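Local coordinates for protein FmtA (Staphylococcus aureus, PDB 5ZH8) that hydrolyses the D-alanyl esters of wall and lipoteichoic acids, releasing D-alanine and affecting methicillin resistance, autolysis and cell wall structure in this bacterium, at residues 261-266 and 365-369; 79-84 and 102-106; 123-128 and 343-349. All blocks are in the same frame, centred on the assembly; numbering follows the deposited sequence.

Interaction 1: 261-266 and 365-369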
loop_
_atom_site.group_PDB
_atom_site.type_symbol
_atom_site.label_atom_id
_atom_site.label_comp_id
_atom_site.label_asym_id
_atom_site.label_seq_id
_atom_site.Cartn_x
_atom_site.Cartn_y
_atom_site.Cartn_z
ATOM N N ALA A 261 3.028 -12.400 -13.978
ATOM C CA ALA A 261 2.940 -12.513 -12.529
ATOM C C ALA A 261 1.602 -12.041 -11.983
ATOM O O ALA A 261 0.965 -11.155 -12.537
ATOM C CB ALA A 261 4.070 -11.725 -11.873
ATOM N N LYS A 262 1.200 -12.646 -10.874
ATOM C CA LYS A 262 0.011 -12.245 -10.145
ATOM C C LYS A 262 0.456 -11.389 -8.967
ATOM O O LYS A 262 1.440 -11.707 -8.300
ATOM C CB LYS A 262 -0.750 -13.479 -9.651
ATOM C CG LYS A 262 -1.120 -14.452 -10.761
ATOM C CD LYS A 262 -1.742 -15.742 -10.235
ATOM C CE LYS A 262 -3.210 -15.577 -9.877
ATOM N NZ LYS A 262 -3.799 -16.848 -9.353
ATOM N N GLY A 263 -0.269 -10.304 -8.722
ATOM C CA GLY A 263 0.029 -9.398 -7.617
ATOM C C GLY A 263 -0.834 -9.721 -6.420
ATOM O O GLY A 263 -1.958 -10.205 -6.569
ATOM N N TYR A 264 -0.313 -9.449 -5.228
ATOM C CA TYR A 264 -0.999 -9.825 -3.993
ATOM C C TYR A 264 -0.967 -8.721 -2.941
ATOM O O TYR A 264 -0.037 -7.914 -2.884
ATOM C CB TYR A 264 -0.380 -11.098 -3.422
ATOM C CG TYR A 264 -0.541 -12.300 -4.316
ATOM C CD1 TYR A 264 -1.663 -13.110 -4.220
ATOM C CD2 TYR A 264 0.425 -12.626 -5.260
ATOM C CE1 TYR A 264 -1.821 -14.217 -5.035
ATOM C CE2 TYR A 264 0.272 -13.728 -6.087
ATOM C CZ TYR A 264 -0.852 -14.525 -5.966
ATOM O OH TYR A 264 -1.010 -15.625 -6.779
ATOM N N ALA A 265 -2.000 -8.701 -2.112
ATOM C CA ALA A 265 -2.046 -7.828 -0.956
ATOM C C ALA A 265 -2.802 -8.519 0.177
ATOM O O ALA A 265 -3.728 -9.278 -0.087
ATOM C CB ALA A 265 -2.711 -6.517 -1.331
ATOM N N TYR A 266 -2.358 -8.299 1.416
ATOM C CA TYR A 266 -3.131 -8.664 2.604
ATOM C C TYR A 266 -3.892 -7.415 3.043
ATOM O O TYR A 266 -3.279 -6.453 3.513
ATOM C CB TYR A 266 -2.259 -9.061 3.801
ATOM C CG TYR A 266 -1.174 -10.071 3.565
ATOM C CD1 TYR A 266 0.092 -9.669 3.156
ATOM C CD2 TYR A 266 -1.396 -11.425 3.792
ATOM C CE1 TYR A 266 1.108 -10.592 2.961
ATOM C CE2 TYR A 266 -0.387 -12.358 3.604
ATOM C CZ TYR A 266 0.864 -11.937 3.188
ATOM O OH TYR A 266 1.868 -12.860 2.986
ATOM N N LEU A 365 8.409 -6.584 -7.454
ATOM C CA LEU A 365 7.774 -7.169 -6.291
ATOM C C LEU A 365 6.302 -7.451 -6.589
ATOM O O LEU A 365 5.559 -6.532 -6.907
ATOM C CB LEU A 365 7.906 -6.182 -5.133
ATOM C CG LEU A 365 7.426 -6.622 -3.761
ATOM C CD1 LEU A 365 8.313 -7.727 -3.199
ATOM C CD2 LEU A 365 7.405 -5.408 -2.845
ATOM N N ASN A 366 5.887 -8.715 -6.483
ATOM C CA ASN A 366 4.490 -9.107 -6.756
ATOM C C ASN A 366 3.657 -9.433 -5.503
ATOM O O ASN A 366 2.496 -9.814 -5.614
ATOM C CB ASN A 366 4.419 -10.246 -7.781
ATOM C CG ASN A 366 5.045 -11.533 -7.291
ATOM O OD1 ASN A 366 6.191 -11.548 -6.864
ATOM N ND2 ASN A 366 4.302 -12.627 -7.383
ATOM N N VAL A 367 4.243 -9.282 -4.318
ATOM C CA VAL A 367 3.464 -9.184 -3.080
ATOM C C VAL A 367 3.663 -7.760 -2.567
ATOM O O VAL A 367 4.782 -7.347 -2.279
ATOM C CB VAL A 367 3.903 -10.201 -2.012
ATOM C CG1 VAL A 367 3.012 -10.092 -0.787
ATOM C CG2 VAL A 367 3.869 -11.614 -2.573
ATOM N N LYS A 368 2.573 -7.008 -2.471
ATOM C CA LYS A 368 2.657 -5.583 -2.183
ATOM C C LYS A 368 3.394 -5.324 -0.878
ATOM O O LYS A 368 3.182 -6.015 0.124
ATOM C CB LYS A 368 1.267 -4.964 -2.116
ATOM C CG LYS A 368 1.265 -3.448 -2.107
ATOM C CD LYS A 368 -0.171 -2.930 -2.166
ATOM C CE LYS A 368 -0.226 -1.420 -2.321
ATOM N NZ LYS A 368 0.555 -0.712 -1.261
ATOM N N GLY A 369 4.259 -4.320 -0.906
ATOM C CA GLY A 369 5.052 -3.955 0.252
ATOM C C GLY A 369 5.999 -2.839 -0.105
ATOM O O GLY A 369 5.883 -2.241 -1.162
#
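The side chain of Asn-366 lies across the backbone at Lys-262: its ND2 donates to Lys-262 O at 3.1 Å (159° at the hydrogen), while OD1 bonds to Asn-89. Its backbone oxygen is engaged too, though less favourably. Tyr-264 N reaches Asn-366 O at 2.9 Å, a weak bond at 126°, and Gly-263 CA makes a CA-H...O contact with the same atom, Asn-366 O, at 3.2 Å. Two residues beyond Asn-366, Lys-368 N donates to Tyr-264 O (2.8 Å, 171°). This pattern, with both chains ascending in register, is a single parallel bridge between Tyr-264 and Val-367, 4.6 Å apart at CA. In this beta-lactamase-like fold it ties the exit of strand 359-365, on the way to helix 371-382, to the small hairpin of strands 264-265 and 272-273. Val-367 supplies apolar cover, CG2 lying 4.4 Å from Tyr-264 CB and CG1 lying 4.2 Å from Tyr-266 CE1; Asn-370 of the second subunit packs on both Val-367 and Tyr-266. Tyr-264 OH bonds to Glu-112.

Interaction 2: 79-84 and 102-106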
loop_
_atom_site.group_PDB
_atom_site.type_symbol
_atom_site.label_atom_id
_atom_site.label_comp_id
_atom_site.label_asym_id
_atom_site.label_seq_id
_atom_site.Cartn_x
_atom_site.Cartn_y
_atom_site.Cartn_z
ATOM N N ILE A 79 23.528 -8.994 -1.610
ATOM C CA ILE A 79 22.205 -8.648 -2.132
ATOM C C ILE A 79 21.286 -9.865 -2.040
ATOM O O ILE A 79 20.186 -9.780 -1.501
ATOM C CB ILE A 79 22.280 -8.159 -3.602
ATOM C CG1 ILE A 79 23.010 -6.812 -3.684
ATOM C CG2 ILE A 79 20.890 -8.027 -4.204
ATOM C CD1 ILE A 79 23.531 -6.463 -5.067
ATOM N N ASP A 80 21.750 -10.989 -2.569
ATOM C CA ASP A 80 20.995 -12.221 -2.537
ATOM C C ASP A 80 20.611 -12.583 -1.109
ATOM O O ASP A 80 19.456 -12.913 -0.817
ATOM C CB ASP A 80 21.820 -13.353 -3.159
ATOM C CG ASP A 80 21.121 -14.688 -3.093
ATOM O OD1 ASP A 80 20.121 -14.894 -3.825
ATOM O OD2 ASP A 80 21.567 -15.521 -2.289
ATOM N N LYS A 81 21.594 -12.506 -0.222
ATOM C CA LYS A 81 21.383 -12.841 1.176
ATOM C C LYS A 81 20.338 -11.931 1.799
ATOM O O LYS A 81 19.498 -12.370 2.579
ATOM C CB LYS A 81 22.699 -12.731 1.940
ATOM C CG LYS A 81 22.629 -13.250 3.355
ATOM C CD LYS A 81 24.024 -13.414 3.926
ATOM C CE LYS A 81 24.013 -14.282 5.175
ATOM N NZ LYS A 81 23.669 -15.716 4.907
ATOM N N TYR A 82 20.400 -10.655 1.453
ATOM C CA TYR A 82 19.430 -9.686 1.939
ATOM C C TYR A 82 18.043 -10.020 1.417
ATOM O O TYR A 82 17.091 -10.072 2.191
ATOM C CB TYR A 82 19.815 -8.261 1.546
ATOM C CG TYR A 82 18.645 -7.333 1.585
ATOM C CD1 TYR A 82 17.989 -7.083 2.774
ATOM C CD2 TYR A 82 18.171 -6.732 0.428
ATOM C CE1 TYR A 82 16.892 -6.255 2.825
ATOM C CE2 TYR A 82 17.074 -5.884 0.460
ATOM C CZ TYR A 82 16.433 -5.659 1.658
ATOM O OH TYR A 82 15.348 -4.822 1.688
ATOM N N LEU A 83 17.928 -10.255 0.113
ATOM C CA LEU A 83 16.632 -10.566 -0.502
ATOM C C LEU A 83 16.014 -11.838 0.057
ATOM O O LEU A 83 14.800 -11.897 0.254
ATOM C CB LEU A 83 16.754 -10.677 -2.021
ATOM C CG LEU A 83 17.069 -9.375 -2.755
ATOM C CD1 LEU A 83 17.170 -9.649 -4.246
ATOM C CD2 LEU A 83 16.024 -8.309 -2.469
ATOM N N GLN A 84 16.838 -12.851 0.320
ATOM C CA GLN A 84 16.338 -14.081 0.914
ATOM C C GLN A 84 15.873 -13.868 2.356
ATOM O O GLN A 84 14.747 -14.215 2.702
ATOM C CB GLN A 84 17.390 -15.179 0.866
ATOM C CG GLN A 84 17.673 -15.719 -0.517
ATOM C CD GLN A 84 18.411 -17.058 -0.471
ATOM O OE1 GLN A 84 18.226 -17.880 0.444
ATOM N NE2 GLN A 84 19.263 -17.284 -1.470
ATOM N N MET A 102 23.481 -10.011 -12.455
ATOM C CA MET A 102 22.566 -10.705 -11.563
ATOM C C MET A 102 21.157 -10.718 -12.134
ATOM O O MET A 102 20.662 -9.697 -12.599
ATOM C CB MET A 102 22.557 -10.060 -10.172
ATOM C CG MET A 102 21.795 -10.869 -9.127
ATOM S SD MET A 102 22.019 -10.260 -7.454
ATOM C CE MET A 102 21.131 -11.522 -6.543
ATOM N N SER A 103 20.523 -11.884 -12.079
ATOM C CA SER A 103 19.148 -12.066 -12.522
ATOM C C SER A 103 18.597 -13.258 -11.768
ATOM O O SER A 103 19.053 -14.383 -11.978
ATOM C CB SER A 103 19.088 -12.321 -14.029
ATOM O OG SER A 103 17.750 -12.425 -14.479
ATOM N N LYS A 104 17.638 -13.018 -10.876
ATOM C CA LYS A 104 17.156 -14.077 -9.991
ATOM C C LYS A 104 15.751 -13.806 -9.470
ATOM O O LYS A 104 15.404 -12.673 -9.142
ATOM C CB LYS A 104 18.129 -14.252 -8.816
ATOM C CG LYS A 104 17.841 -15.459 -7.948
ATOM C CD LYS A 104 18.976 -15.722 -6.969
ATOM C CE LYS A 104 18.711 -16.979 -6.148
ATOM N NZ LYS A 104 19.748 -17.216 -5.102
ATOM N N GLY A 105 14.952 -14.868 -9.404
ATOM C CA GLY A 105 13.593 -14.809 -8.876
ATOM C C GLY A 105 13.533 -15.370 -7.467
ATOM O O GLY A 105 14.283 -16.285 -7.123
ATOM N N TYR A 106 12.642 -14.809 -6.654
ATOM C CA TYR A 106 12.464 -15.222 -5.270
ATOM C C TYR A 106 10.970 -15.395 -4.976
ATOM O O TYR A 106 10.141 -14.592 -5.415
ATOM C CB TYR A 106 13.041 -14.170 -4.328
ATOM C CG TYR A 106 14.520 -13.878 -4.489
ATOM C CD1 TYR A 106 14.975 -13.002 -5.470
ATOM C CD2 TYR A 106 15.466 -14.448 -3.628
ATOM C CE1 TYR A 106 16.331 -12.720 -5.606
ATOM C CE2 TYR A 106 16.823 -14.172 -3.758
ATOM C CZ TYR A 106 17.248 -13.305 -4.739
ATOM O OH TYR A 106 18.578 -13.016 -4.865
#
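Here helix 74-85 packs on the antiparallel sheet of the serine beta-lactamase/penicillin-binding protein fold. Segments 79-84 of that helix and 102-106 of strand 99-106 run almost parallel, their axes 10.2 Å apart at an angle of 15°, and helix 371-382 packs beside the same helix, meeting Ile-79. Strand alternation sends Met-102, Lys-104 and Tyr-106 toward the helix, and their conformations set how far each reaches. Met-102 is extended, with all three chi angles trans, so that SD comes 4.1 Å from Ile-79 CG2 and CE comes 3.9 Å from Asp-80 CB. Lys-104 is trans at all four chi angles; this straight chain delivers its NZ to Asp-80 OD1 at 2.7 Å, forming a salt bridge. Asp-80 itself leaves the helix sideways, but its t rotamer brings the carboxylate over to the strand. Tyr-106 takes the m rotamer, which lays its ring against the next turn of the helix: Leu-83 CB sits over one face, 4.0 Å from the centroid and 18° off the normal, a CH-pi contact, and Leu-83 CD1 is 3.5 Å from Tyr-106 CE1. At the ring edge, Gln-84 CG approaches Tyr-106 CE2 to 3.7 Å. Leu-83, with chi angles m and t, also touches Val-92 of the neighbouring strand, so the apolar patch extends across the sheet. The polar groups converge on one carboxylate oxygen: besides Lys-104, Asp-80 OD1 accepts a hydrogen bond from Tyr-106 OH at 2.6 Å.

Interaction 3: 123-128 and 343-349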
loop_
_atom_site.group_PDB
_atom_site.type_symbol
_atom_site.label_atom_id
_atom_site.label_comp_id
_atom_site.label_asym_id
_atom_site.label_seq_id
_atom_site.Cartn_x
_atom_site.Cartn_y
_atom_site.Cartn_z
ATOM N N PHE A 123 6.449 -8.847 -14.815
ATOM C CA PHE A 123 5.676 -8.139 -13.801
ATOM C C PHE A 123 4.976 -6.931 -14.387
ATOM O O PHE A 123 5.505 -6.275 -15.272
ATOM C CB PHE A 123 6.591 -7.682 -12.664
ATOM C CG PHE A 123 7.246 -8.812 -11.933
ATOM C CD1 PHE A 123 8.369 -9.428 -12.459
ATOM C CD2 PHE A 123 6.735 -9.266 -10.732
ATOM C CE1 PHE A 123 8.972 -10.475 -11.796
ATOM C CE2 PHE A 123 7.336 -10.314 -10.067
ATOM C CZ PHE A 123 8.456 -10.921 -10.596
ATOM N N LEU A 124 3.779 -6.651 -13.888
ATOM C CA LEU A 124 3.044 -5.447 -14.236
ATOM C C LEU A 124 3.855 -4.228 -13.802
ATOM O O LEU A 124 4.022 -3.975 -12.615
ATOM C CB LEU A 124 1.677 -5.456 -13.550
ATOM C CG LEU A 124 0.738 -4.270 -13.749
ATOM C CD1 LEU A 124 0.503 -4.018 -15.235
ATOM C CD2 LEU A 124 -0.580 -4.529 -13.029
ATOM N N ILE A 125 4.375 -3.481 -14.770
ATOM C CA ILE A 125 5.262 -2.363 -14.465
ATOM C C ILE A 125 4.501 -1.116 -14.045
ATOM O O ILE A 125 5.117 -0.153 -13.581
ATOM C CB ILE A 125 6.212 -2.023 -15.638
ATOM C CG1 ILE A 125 5.461 -1.396 -16.824
ATOM C CG2 ILE A 125 6.972 -3.266 -16.081
ATOM C CD1 ILE A 125 6.367 -0.940 -17.954
ATOM N N GLY A 126 3.179 -1.127 -14.215
ATOM C CA GLY A 126 2.341 0.016 -13.870
ATOM C C GLY A 126 2.874 1.329 -14.428
ATOM O O GLY A 126 3.255 1.420 -15.600
ATOM N N SER A 127 2.947 2.336 -13.564
ATOM C CA SER A 127 3.313 3.691 -13.967
ATOM C C SER A 127 4.671 3.817 -14.662
ATOM O O SER A 127 4.960 4.849 -15.274
ATOM C CB SER A 127 3.292 4.611 -12.759
ATOM O OG SER A 127 3.307 5.952 -13.177
ATOM N N ALA A 128 5.507 2.784 -14.574
ATOM C CA ALA A 128 6.764 2.772 -15.312
ATOM C C ALA A 128 6.558 2.672 -16.828
ATOM O O ALA A 128 7.482 2.969 -17.585
ATOM C CB ALA A 128 7.671 1.657 -14.820
ATOM N N ASN A 343 9.449 3.904 -11.319
ATOM C CA ASN A 343 8.626 3.201 -10.357
ATOM C C ASN A 343 7.164 3.147 -10.806
ATOM O O ASN A 343 6.624 4.129 -11.307
ATOM C CB ASN A 343 8.728 3.865 -8.981
ATOM C CG ASN A 343 7.878 3.167 -7.943
ATOM O OD1 ASN A 343 8.299 2.193 -7.321
ATOM N ND2 ASN A 343 6.678 3.676 -7.742
ATOM N N GLY A 344 6.538 1.989 -10.611
ATOM C CA GLY A 344 5.108 1.818 -10.846
ATOM C C GLY A 344 4.501 0.900 -9.805
ATOM O O GLY A 344 5.042 -0.165 -9.519
ATOM N N GLY A 345 3.380 1.317 -9.227
ATOM C CA GLY A 345 2.645 0.503 -8.255
ATOM C C GLY A 345 1.253 0.222 -8.791
ATOM O O GLY A 345 0.463 1.151 -8.983
ATOM N N PHE A 346 0.942 -1.047 -9.042
ATOM C CA PHE A 346 -0.322 -1.386 -9.684
ATOM C C PHE A 346 -0.728 -2.826 -9.381
ATOM O O PHE A 346 0.095 -3.739 -9.455
ATOM C CB PHE A 346 -0.179 -1.162 -11.206
ATOM C CG PHE A 346 -1.402 -0.595 -11.879
ATOM C CD1 PHE A 346 -2.250 0.304 -11.231
ATOM C CD2 PHE A 346 -1.662 -0.913 -13.203
ATOM C CE1 PHE A 346 -3.363 0.811 -11.879
ATOM C CE2 PHE A 346 -2.770 -0.394 -13.859
ATOM C CZ PHE A 346 -3.615 0.468 -13.196
ATOM N N PHE A 347 -2.002 -3.002 -9.034
ATOM C CA PHE A 347 -2.594 -4.310 -8.744
ATOM C C PHE A 347 -1.659 -5.265 -8.016
ATOM O O PHE A 347 -1.297 -6.321 -8.534
ATOM C CB PHE A 347 -3.148 -4.944 -10.023
ATOM C CG PHE A 347 -4.324 -4.202 -10.586
ATOM C CD1 PHE A 347 -5.610 -4.464 -10.129
ATOM C CD2 PHE A 347 -4.142 -3.225 -11.551
ATOM C CE1 PHE A 347 -6.690 -3.772 -10.633
ATOM C CE2 PHE A 347 -5.226 -2.532 -12.061
ATOM C CZ PHE A 347 -6.500 -2.809 -11.599
ATOM N N GLY A 348 -1.263 -4.852 -6.816
ATOM C CA GLY A 348 -0.458 -5.674 -5.916
ATOM C C GLY A 348 0.991 -5.890 -6.308
ATOM O O GLY A 348 1.672 -6.712 -5.702
ATOM N N GLN A 349 1.470 -5.155 -7.309
ATOM C CA GLN A 349 2.844 -5.286 -7.763
ATOM C C GLN A 349 3.551 -3.952 -7.626
ATOM O O GLN A 349 2.913 -2.901 -7.600
ATOM C CB GLN A 349 2.889 -5.788 -9.203
ATOM C CG GLN A 349 2.085 -7.071 -9.413
ATOM C CD GLN A 349 2.468 -7.852 -10.658
ATOM O OE1 GLN A 349 3.523 -7.622 -11.252
ATOM N NE2 GLN A 349 1.620 -8.793 -11.051
#
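Strand 340-346 reaches segment 123-128 at Asn-343, whose CA-to-CB bond points away; its OD1 is hydrogen-bonded to Thr-352, while its backbone O lies 3.7 Å from Ser-127 CB. Gly-344 follows, the point of tightest backbone approach: its CA is 4.1 Å from Ser-127 CA and makes a CA-H...O contact with Ile-125 O (3.4 Å, 155° at the hydrogen). A beta carbon on Gly-344 would fall 2.0 Å from Ile-125 O, so the closeness depends on glycine. At Gly-345 a beta carbon would point away from 123-128, and there is room for it. Phe-346 then turns in, its CB 3.9 Å from Gly-126 CA and its CD2 3.8 Å from Leu-124 CD2. From Phe-346 to Gln-349 the chain reverses in a type I' turn linking strands 340-346 and 349-355; Phe-347 in that turn sets CB 4.0 Å from Leu-124 CD2. Gln-349 ends the walk, its OE1 accepting from Leu-124 N at 2.8 Å (135°). Ser-127 begins an S-x-x-K motif, with OG bonded to Lys-130 and Tyr-211, as around the nucleophile of serine beta-lactamases and penicillin-binding proteins; it is probably the esterase nucleophile. With one hydrogen bond joining the segments, close glycine packing and Leu-124 contacts provide the rest, consistent with close fit, more than polar bonding, setting how strand 340-346 lies against the Ser-127 turn.

Interactions 1 and 3 adjoin, their centres about 10 Å apart, and Gln-349 joins them: its NE2 lies 2.9 Å from Ala-261 O, probably a weak hydrogen bond, and its CB is 3.6 Å from Leu-365 O. Their segments alternate along the chain. Interaction 2 closes earlier in sequence and lies farther off, its centre about 17 Å from that of interaction 1 and about 20 Å from that of interaction 3; the nearest atoms are about 5 and 7 Å away, without touching. All three nevertheless involve the large antiparallel sheet or its immediate exit. Interaction 3 alone contains Ser-127, the probable nucleophile, whereas interaction 2 packs a helix on a remote strand.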